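Local coordinates for HIAXHD3 (Humicola insolens, PDB 3ZXK), which is a GH43 arabinofuranosidase that removes arabinose side chains, probably from xylan, and served as the scaffold for engineering endo-xylanase activity, at residues C140-G145 / Y158-I163; T190-R195 / T208-A213; A247-I252 / V263-A268. One frame throughout, in Å; residues are numbered along the deposited sequence.

Contact 1: residues C140-G145 / Y158-I163. With XYP (beta-D-xylopyranose), chain C.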
# COMPACT_ATOMS: atom_id res chain seq x y z
N CYS A 140 8.17 13.07 16.89
CA CYS A 140 7.40 12.60 15.76
C CYS A 140 7.94 13.22 14.49
O CYS A 140 7.84 14.44 14.29
CB CYS A 140 5.90 12.87 15.88
SG CYS A 140 5.07 12.27 14.37
N TYR A 141 8.53 12.38 13.65
CA TYR A 141 8.99 12.83 12.36
C TYR A 141 7.86 12.63 11.37
O TYR A 141 7.91 11.72 10.54
CB TYR A 141 10.22 12.05 11.95
CG TYR A 141 11.43 12.24 12.84
CD1 TYR A 141 11.62 13.42 13.61
CD2 TYR A 141 12.42 11.26 12.89
CE1 TYR A 141 12.76 13.58 14.39
CE2 TYR A 141 13.55 11.42 13.68
CZ TYR A 141 13.70 12.57 14.44
OH TYR A 141 14.84 12.68 15.21
N TYR A 142 6.84 13.49 11.46
CA TYR A 142 5.67 13.41 10.58
C TYR A 142 6.11 13.62 9.12
O TYR A 142 6.84 14.57 8.83
CB TYR A 142 4.65 14.49 10.94
CG TYR A 142 3.47 14.49 10.00
CD1 TYR A 142 2.43 13.58 10.14
CD2 TYR A 142 3.41 15.37 8.92
CE1 TYR A 142 1.36 13.55 9.24
CE2 TYR A 142 2.34 15.37 8.03
CZ TYR A 142 1.33 14.45 8.19
OH TYR A 142 0.28 14.44 7.31
N ASP A 143 5.71 12.72 8.22
CA ASP A 143 6.12 12.79 6.82
C ASP A 143 7.67 12.88 6.68
O ASP A 143 8.26 13.84 6.14
CB ASP A 143 5.39 13.94 6.12
CG ASP A 143 3.98 13.56 5.69
OD1 ASP A 143 3.39 12.62 6.25
OD2 ASP A 143 3.46 14.20 4.77
N ALA A 144 8.30 11.82 7.17
CA ALA A 144 9.75 11.75 7.29
C ALA A 144 10.38 11.51 5.92
O ALA A 144 9.83 10.75 5.10
CB ALA A 144 10.12 10.61 8.24
N GLY A 145 11.54 12.13 5.72
CA GLY A 145 12.40 11.86 4.56
C GLY A 145 13.85 11.70 4.99
O GLY A 145 14.53 12.71 5.34
N TYR A 158 11.38 16.52 7.99
CA TYR A 158 10.02 16.18 8.39
C TYR A 158 9.21 17.40 8.68
O TYR A 158 9.76 18.49 8.78
CB TYR A 158 10.04 15.25 9.61
CG TYR A 158 10.55 15.93 10.86
CD1 TYR A 158 11.91 16.04 11.11
CD2 TYR A 158 9.65 16.44 11.81
CE1 TYR A 158 12.39 16.66 12.27
CE2 TYR A 158 10.11 17.05 12.97
CZ TYR A 158 11.48 17.15 13.20
OH TYR A 158 11.94 17.77 14.35
N GLY A 159 7.90 17.23 8.80
CA GLY A 159 7.08 18.32 9.35
C GLY A 159 5.89 18.66 8.49
O GLY A 159 5.79 18.23 7.34
N ASN A 160 4.99 19.43 9.08
CA ASN A 160 3.82 20.00 8.44
C ASN A 160 3.29 21.00 9.49
O ASN A 160 3.03 20.61 10.64
CB ASN A 160 2.78 18.92 8.10
CG ASN A 160 1.42 19.49 7.71
OD1 ASN A 160 1.02 20.58 8.17
ND2 ASN A 160 0.67 18.76 6.89
N PRO A 161 3.13 22.27 9.12
CA PRO A 161 3.15 22.88 7.80
C PRO A 161 4.52 23.40 7.36
O PRO A 161 4.65 23.89 6.22
CB PRO A 161 2.19 24.06 7.97
CG PRO A 161 2.40 24.50 9.38
CD PRO A 161 2.61 23.21 10.15
N THR A 162 5.50 23.30 8.25
CA THR A 162 6.86 23.78 7.98
C THR A 162 7.82 22.64 8.17
O THR A 162 7.51 21.63 8.82
CB THR A 162 7.25 24.95 8.90
OG1 THR A 162 7.06 24.56 10.26
CG2 THR A 162 6.36 26.13 8.62
N ILE A 163 9.00 22.76 7.54
CA ILE A 163 9.94 21.64 7.50
C ILE A 163 11.07 21.84 8.50
O ILE A 163 11.58 22.94 8.63
CB ILE A 163 10.50 21.41 6.07
CG1 ILE A 163 9.34 21.26 5.08
CG2 ILE A 163 11.38 20.15 6.03
CD1 ILE A 163 8.37 20.12 5.37
C1 XYP C . -3.35 15.87 7.87
C2 XYP C . -3.94 15.28 9.15
C3 XYP C . -3.36 16.00 10.37
C4 XYP C . -1.83 15.95 10.33
C5 XYP C . -1.36 16.62 9.04
O2 XYP C . -5.36 15.36 9.13
O3 XYP C . -3.85 15.38 11.57
O4 XYP C . -1.22 16.55 11.48
O5 XYP C . -1.92 15.90 7.93
O HOH W 1 7.44 16.65 5.61

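Contact 2: residues T190-R195 / T208-A213. With XYP (beta-D-xylopyranose), chain B; AHR (alpha-L-arabinofuranose), chain D.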
# COMPACT_ATOMS: atom_id res chain seq x y z
N THR A 190 0.56 25.35 3.44
CA THR A 190 1.03 24.12 4.07
C THR A 190 1.89 23.29 3.12
O THR A 190 1.49 23.01 2.00
CB THR A 190 -0.17 23.28 4.50
OG1 THR A 190 -0.91 24.03 5.47
CG2 THR A 190 0.26 21.93 5.08
N VAL A 191 3.08 22.91 3.57
CA VAL A 191 3.80 21.84 2.89
C VAL A 191 4.03 20.63 3.81
O VAL A 191 3.96 20.74 5.03
CB VAL A 191 5.12 22.33 2.25
CG1 VAL A 191 4.84 23.48 1.27
CG2 VAL A 191 6.14 22.78 3.30
N GLU A 192 4.24 19.47 3.19
CA GLU A 192 4.49 18.20 3.91
C GLU A 192 5.14 17.22 2.92
O GLU A 192 5.62 17.61 1.87
CB GLU A 192 3.19 17.62 4.53
CG GLU A 192 2.12 17.14 3.55
CD GLU A 192 0.94 16.40 4.21
OE1 GLU A 192 0.82 16.38 5.46
OE2 GLU A 192 0.10 15.84 3.48
N GLY A 193 5.20 15.95 3.27
CA GLY A 193 5.69 14.93 2.33
C GLY A 193 7.17 14.95 2.01
O GLY A 193 7.57 14.44 0.94
N ALA A 194 8.01 15.46 2.92
CA ALA A 194 9.46 15.56 2.70
C ALA A 194 10.14 14.28 2.20
O ALA A 194 9.94 13.18 2.73
CB ALA A 194 10.16 16.09 3.96
N ARG A 195 10.97 14.46 1.17
CA ARG A 195 11.98 13.48 0.77
C ARG A 195 13.28 14.26 0.69
O ARG A 195 13.27 15.43 0.25
CB ARG A 195 11.63 12.81 -0.58
CG ARG A 195 10.88 11.48 -0.44
CD ARG A 195 9.43 11.69 -0.12
NE ARG A 195 8.78 10.40 0.10
CZ ARG A 195 8.83 9.73 1.25
NH1 ARG A 195 9.50 10.22 2.29
NH2 ARG A 195 8.17 8.59 1.38
N THR A 208 5.40 18.48 -0.82
CA THR A 208 4.12 18.67 -1.50
C THR A 208 3.30 19.75 -0.81
O THR A 208 3.33 19.86 0.43
CB THR A 208 3.29 17.35 -1.59
OG1 THR A 208 2.10 17.55 -2.37
CG2 THR A 208 2.86 16.84 -0.22
N ARG A 209 2.56 20.50 -1.62
CA ARG A 209 1.44 21.29 -1.13
C ARG A 209 0.17 20.46 -1.36
O ARG A 209 -0.26 20.27 -2.51
CB ARG A 209 1.37 22.63 -1.85
CG ARG A 209 0.20 23.46 -1.32
CD ARG A 209 -0.05 24.71 -2.15
NE ARG A 209 -0.54 24.40 -3.50
CZ ARG A 209 -0.74 25.32 -4.43
NH1 ARG A 209 -0.51 26.60 -4.15
NH2 ARG A 209 -1.18 24.97 -5.63
N PRO A 210 -0.41 19.90 -0.29
CA PRO A 210 -1.54 18.99 -0.51
C PRO A 210 -2.70 19.71 -1.20
O PRO A 210 -3.04 20.80 -0.78
CB PRO A 210 -1.99 18.62 0.91
CG PRO A 210 -0.82 18.87 1.77
CD PRO A 210 -0.01 19.96 1.13
N ALA A 211 -3.28 19.12 -2.25
CA ALA A 211 -2.86 17.86 -2.88
C ALA A 211 -2.53 18.08 -4.34
O ALA A 211 -2.79 17.22 -5.18
CB ALA A 211 -3.96 16.81 -2.78
N ASP A 212 -1.98 19.24 -4.67
CA ASP A 212 -1.92 19.61 -6.08
C ASP A 212 -0.57 20.11 -6.58
O ASP A 212 -0.46 20.42 -7.76
CB ASP A 212 -3.02 20.65 -6.40
CG ASP A 212 -2.84 21.96 -5.66
OD1 ASP A 212 -1.99 22.07 -4.74
OD2 ASP A 212 -3.55 22.93 -6.02
N ALA A 213 0.43 20.19 -5.72
CA ALA A 213 1.73 20.74 -6.12
C ALA A 213 2.87 20.06 -5.43
O ALA A 213 2.70 19.51 -4.33
CB ALA A 213 1.83 22.27 -5.89
C1 XYP B . -5.13 16.07 2.99
C2 XYP B . -3.73 15.46 3.09
C3 XYP B . -3.49 14.79 4.44
C4 XYP B . -3.68 15.81 5.56
C5 XYP B . -4.56 16.98 5.12
O2 XYP B . -3.54 14.46 2.08
O3 XYP B . -2.17 14.25 4.48
O4 XYP B . -3.77 15.05 6.76
O5 XYP B . -5.61 16.50 4.27
O5 AHR D . -6.45 14.38 -2.28
C5 AHR D . -6.39 13.27 -1.37
C4 AHR D . -5.14 13.30 -0.49
O4 AHR D . -5.11 14.50 0.28
C3 AHR D . -3.79 13.34 -1.20
O3 AHR D . -3.35 12.05 -1.62
C2 AHR D . -2.84 13.88 -0.17
O2 AHR D . -1.81 14.69 -0.76
C1 AHR D . -3.75 14.74 0.69

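Contact 3: residues A247-I252 / V263-A268. With AHR (alpha-L-arabinofuranose), chain D.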
# COMPACT_ATOMS: atom_id res chain seq x y z
N ALA A 247 -0.98 14.82 -10.01
CA ALA A 247 0.34 14.24 -9.71
C ALA A 247 1.04 15.08 -8.67
O ALA A 247 1.20 16.29 -8.85
CB ALA A 247 1.17 14.15 -11.00
N HIS A 248 1.41 14.44 -7.55
CA HIS A 248 2.11 15.17 -6.48
C HIS A 248 2.79 14.22 -5.54
O HIS A 248 2.59 12.99 -5.64
CB HIS A 248 1.13 16.08 -5.74
CG HIS A 248 0.10 15.35 -4.91
ND1 HIS A 248 -0.88 14.58 -5.45
CD2 HIS A 248 -0.07 15.29 -3.54
CE1 HIS A 248 -1.63 14.06 -4.45
NE2 HIS A 248 -1.15 14.51 -3.29
N GLN A 249 3.57 14.79 -4.61
CA GLN A 249 4.29 14.03 -3.59
C GLN A 249 5.27 13.05 -4.29
O GLN A 249 5.79 13.35 -5.38
CB GLN A 249 3.31 13.39 -2.59
CG GLN A 249 3.88 13.34 -1.18
CD GLN A 249 2.85 13.00 -0.13
OE1 GLN A 249 1.65 13.27 -0.31
NE2 GLN A 249 3.31 12.38 0.98
N GLY A 250 5.60 11.91 -3.69
CA GLY A 250 6.57 11.03 -4.36
C GLY A 250 8.00 11.52 -4.18
O GLY A 250 8.32 12.26 -3.24
N GLY A 251 8.87 11.13 -5.10
CA GLY A 251 10.28 11.49 -4.98
C GLY A 251 11.00 11.37 -6.29
O GLY A 251 10.42 11.00 -7.31
N ILE A 252 12.29 11.67 -6.25
CA ILE A 252 13.10 11.64 -7.46
C ILE A 252 14.21 10.62 -7.32
O ILE A 252 14.64 10.31 -6.21
CB ILE A 252 13.66 13.04 -7.84
CG1 ILE A 252 14.55 13.61 -6.72
CG2 ILE A 252 12.49 13.99 -8.16
CD1 ILE A 252 15.37 14.82 -7.16
N VAL A 263 8.99 10.35 -9.66
CA VAL A 263 7.93 9.34 -9.47
C VAL A 263 6.95 9.98 -8.51
O VAL A 263 7.25 10.18 -7.34
CB VAL A 263 8.46 8.01 -8.86
CG1 VAL A 263 7.35 6.98 -8.81
CG2 VAL A 263 9.60 7.47 -9.70
N ALA A 264 5.78 10.32 -9.01
CA ALA A 264 4.75 10.97 -8.17
C ALA A 264 3.57 10.02 -8.03
O ALA A 264 3.61 8.91 -8.59
CB ALA A 264 4.28 12.30 -8.80
N PHE A 265 2.52 10.39 -7.29
CA PHE A 265 1.32 9.57 -7.43
C PHE A 265 0.10 10.43 -7.70
O PHE A 265 0.12 11.66 -7.48
CB PHE A 265 1.07 8.63 -6.21
CG PHE A 265 1.03 9.35 -4.90
CD1 PHE A 265 -0.15 9.96 -4.47
CD2 PHE A 265 2.17 9.42 -4.09
CE1 PHE A 265 -0.20 10.63 -3.25
CE2 PHE A 265 2.12 10.07 -2.88
CZ PHE A 265 0.95 10.67 -2.45
N MET A 266 -0.94 9.76 -8.20
CA MET A 266 -2.24 10.34 -8.54
C MET A 266 -3.26 9.92 -7.49
O MET A 266 -3.19 8.79 -6.98
CB MET A 266 -2.72 9.79 -9.89
CG MET A 266 -1.78 9.99 -11.07
SD MET A 266 -1.51 11.72 -11.51
CE MET A 266 -3.16 12.31 -11.91
N ASP A 267 -4.26 10.78 -7.24
CA ASP A 267 -5.44 10.44 -6.41
C ASP A 267 -6.51 9.68 -7.22
O ASP A 267 -7.61 10.18 -7.48
CB ASP A 267 -6.01 11.67 -5.69
CG ASP A 267 -5.08 12.21 -4.59
OD1 ASP A 267 -4.39 11.40 -3.95
OD2 ASP A 267 -5.05 13.45 -4.38
N ALA A 268 -6.18 8.46 -7.63
CA ALA A 268 -7.02 7.69 -8.54
C ALA A 268 -8.11 6.89 -7.81
O ALA A 268 -8.32 5.71 -8.11
CB ALA A 268 -6.13 6.77 -9.37
O5 AHR D . -6.45 14.38 -2.28
C5 AHR D . -6.39 13.27 -1.37
C4 AHR D . -5.14 13.30 -0.49
O4 AHR D . -5.11 14.50 0.28
C3 AHR D . -3.79 13.34 -1.20
O3 AHR D . -3.35 12.05 -1.62
C2 AHR D . -2.84 13.88 -0.17
O2 AHR D . -1.81 14.69 -0.76
C1 AHR D . -3.75 14.74 0.69

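Contact 1: residues C140-G145 / Y158-I163
Y158 turns its CG between its own backbone N and carbonyl carbon (chi1 67°), while Y141 sets its CG anti to its carbonyl carbon (chi1 -64°). These torsions place the two CG atoms, and the phenol rings then meet. CD1 of Y141 sits over the centre of one face of Y158 and lies 3.6 Å from Y158 CE1. The ring planes are inclined at 42°, and the two side chains cross obliquely. Y141 OH is hydrogen-bonded beyond the contact, to Q175. Next to the rings, G159 N donates to Y142 O at 2.9 Å. One water ties the backbones a second time, donating to D143 O at 3.0 Å and to G159 O at 2.9 Å. The two segments flank the hairpin of strands 145-148 and 154-158. This hairpin belongs to a four-stranded antiparallel sheet, consistent with one blade of the five-bladed propeller of family GH43. Farther along, Y142 and N160 lie side by side and point the same way, with Y142 CE2 3.6 Å from N160 CB. Both polar ends reach E192. D143 OD1 is 3.3 Å above one face of the Y142 ring plane, offset toward the rim. At the sugar end, Y142 OH comes within 2.7 Å of O5 of the chain C xylose, and N160 ND2 lies 3.7 Å from C5 of that sugar.

Contact 2: residues T190-R195 / T208-A213
E192 and T208 form an antiparallel hydrogen-bonded pair, with E192 N donating to T208 O at 2.9 Å and T208 N to E192 O at 2.8 Å. The pair lies where strands 192-199 and 202-209 of a beta hairpin reach the sugar-binding side of the propeller. The side chains of E192 and T208 lie side by side and point the same way, with E192 CG 3.9 Å from T208 CG2. CG of E192 lies between its backbone N and carbonyl carbon (chi1 66°), and the chain runs extended from there. It runs past P210, whose CG is 3.6 Å from E192 OE2. That oxygen accepts a hydrogen bond of 2.9 Å from O3 of the chain B xylose. OE1 is bonded by Y142 and N160. On the other segment, a classic beta bulge sets D212 and A213 against R209. A213 O is gripped twice, by R209 N and by T208 OG1, the latter at 2.8 Å. R209 O likewise accepts from both D212 N and A213 N. The arginine side chain also turns to the bulge: NE donates to the syn lone pair of D212 OD1 at 3.0 Å, near the guanidinium plane. D212 OD2 has a further salt bridge to R236. The peptide bond between P210 and A211 is cis, and A211 CB touches the arabinose. T190 O is buried by the contact and has no hydrogen-bond partner in the model; R209 CA makes a CA-H...O approach to it. The two oxygens of E192 are thus divided, one held by the protein and one bound to xylose, an arrangement that would fix the rotation of the carboxylate beside the ligand.

Contact 3: residues A247-I252 / V263-A268
H248 and D267 touch across the contact, and each holds the arabinose by a bond of 2.6 Å, H248 NE2 to O2 and O3 to D267 OD1. The sugar's O5 donates to D267 OD2 at 2.7 Å. The H248 and D267 side chains cross at about a right angle, and H248 CE1 lies 3.5 Å from D267 OD2. R273 adds another hydrogen bond to the sugar. The groups sit at the end of a beta hairpin of strands 250-254 and 260-267, in a four-stranded sheet consistent with a blade of the GH43 propeller. H248 pairs with F265 and G251 with V263, each through two backbone hydrogen bonds. A beta bulge between the pairs shifts the register by one. CG of H248 lies between its backbone N and carbonyl carbon (chi1 69°), and F265 turns its edge toward the face of the H248 ring, with centroids 5.1 Å apart and planes at 58°. H248 O stands over the centre of one F265 face. Q249 lies alongside F265, its CB 3.5 Å from F265 CE2 and its OE1 3.4 Å from F265 CZ. Arabinose O3 lies at the edge of the F265 ring, in its plane.

The three contacts follow one another along the chain and line one glycan pocket. The centres of contacts 1 and 2 are about 10 Å apart, as are those of contacts 2 and 3, while contacts 1 and 3 are about 17 Å apart. E192 is the joint between contacts 1 and 2: its OE1 is 2.7 Å from Y142 OH and 2.8 Å from N160 ND2. Contacts 2 and 3 meet where T208 OG1 lies 3.3 Å from H248 CD2. The sugars are linked: the chain B xylose carries the chain C xylose at O4 and the arabinose at O2. Contact 1 meets the chain C xylose, contact 2 the chain B xylose, and contacts 2 and 3 share the arabinose.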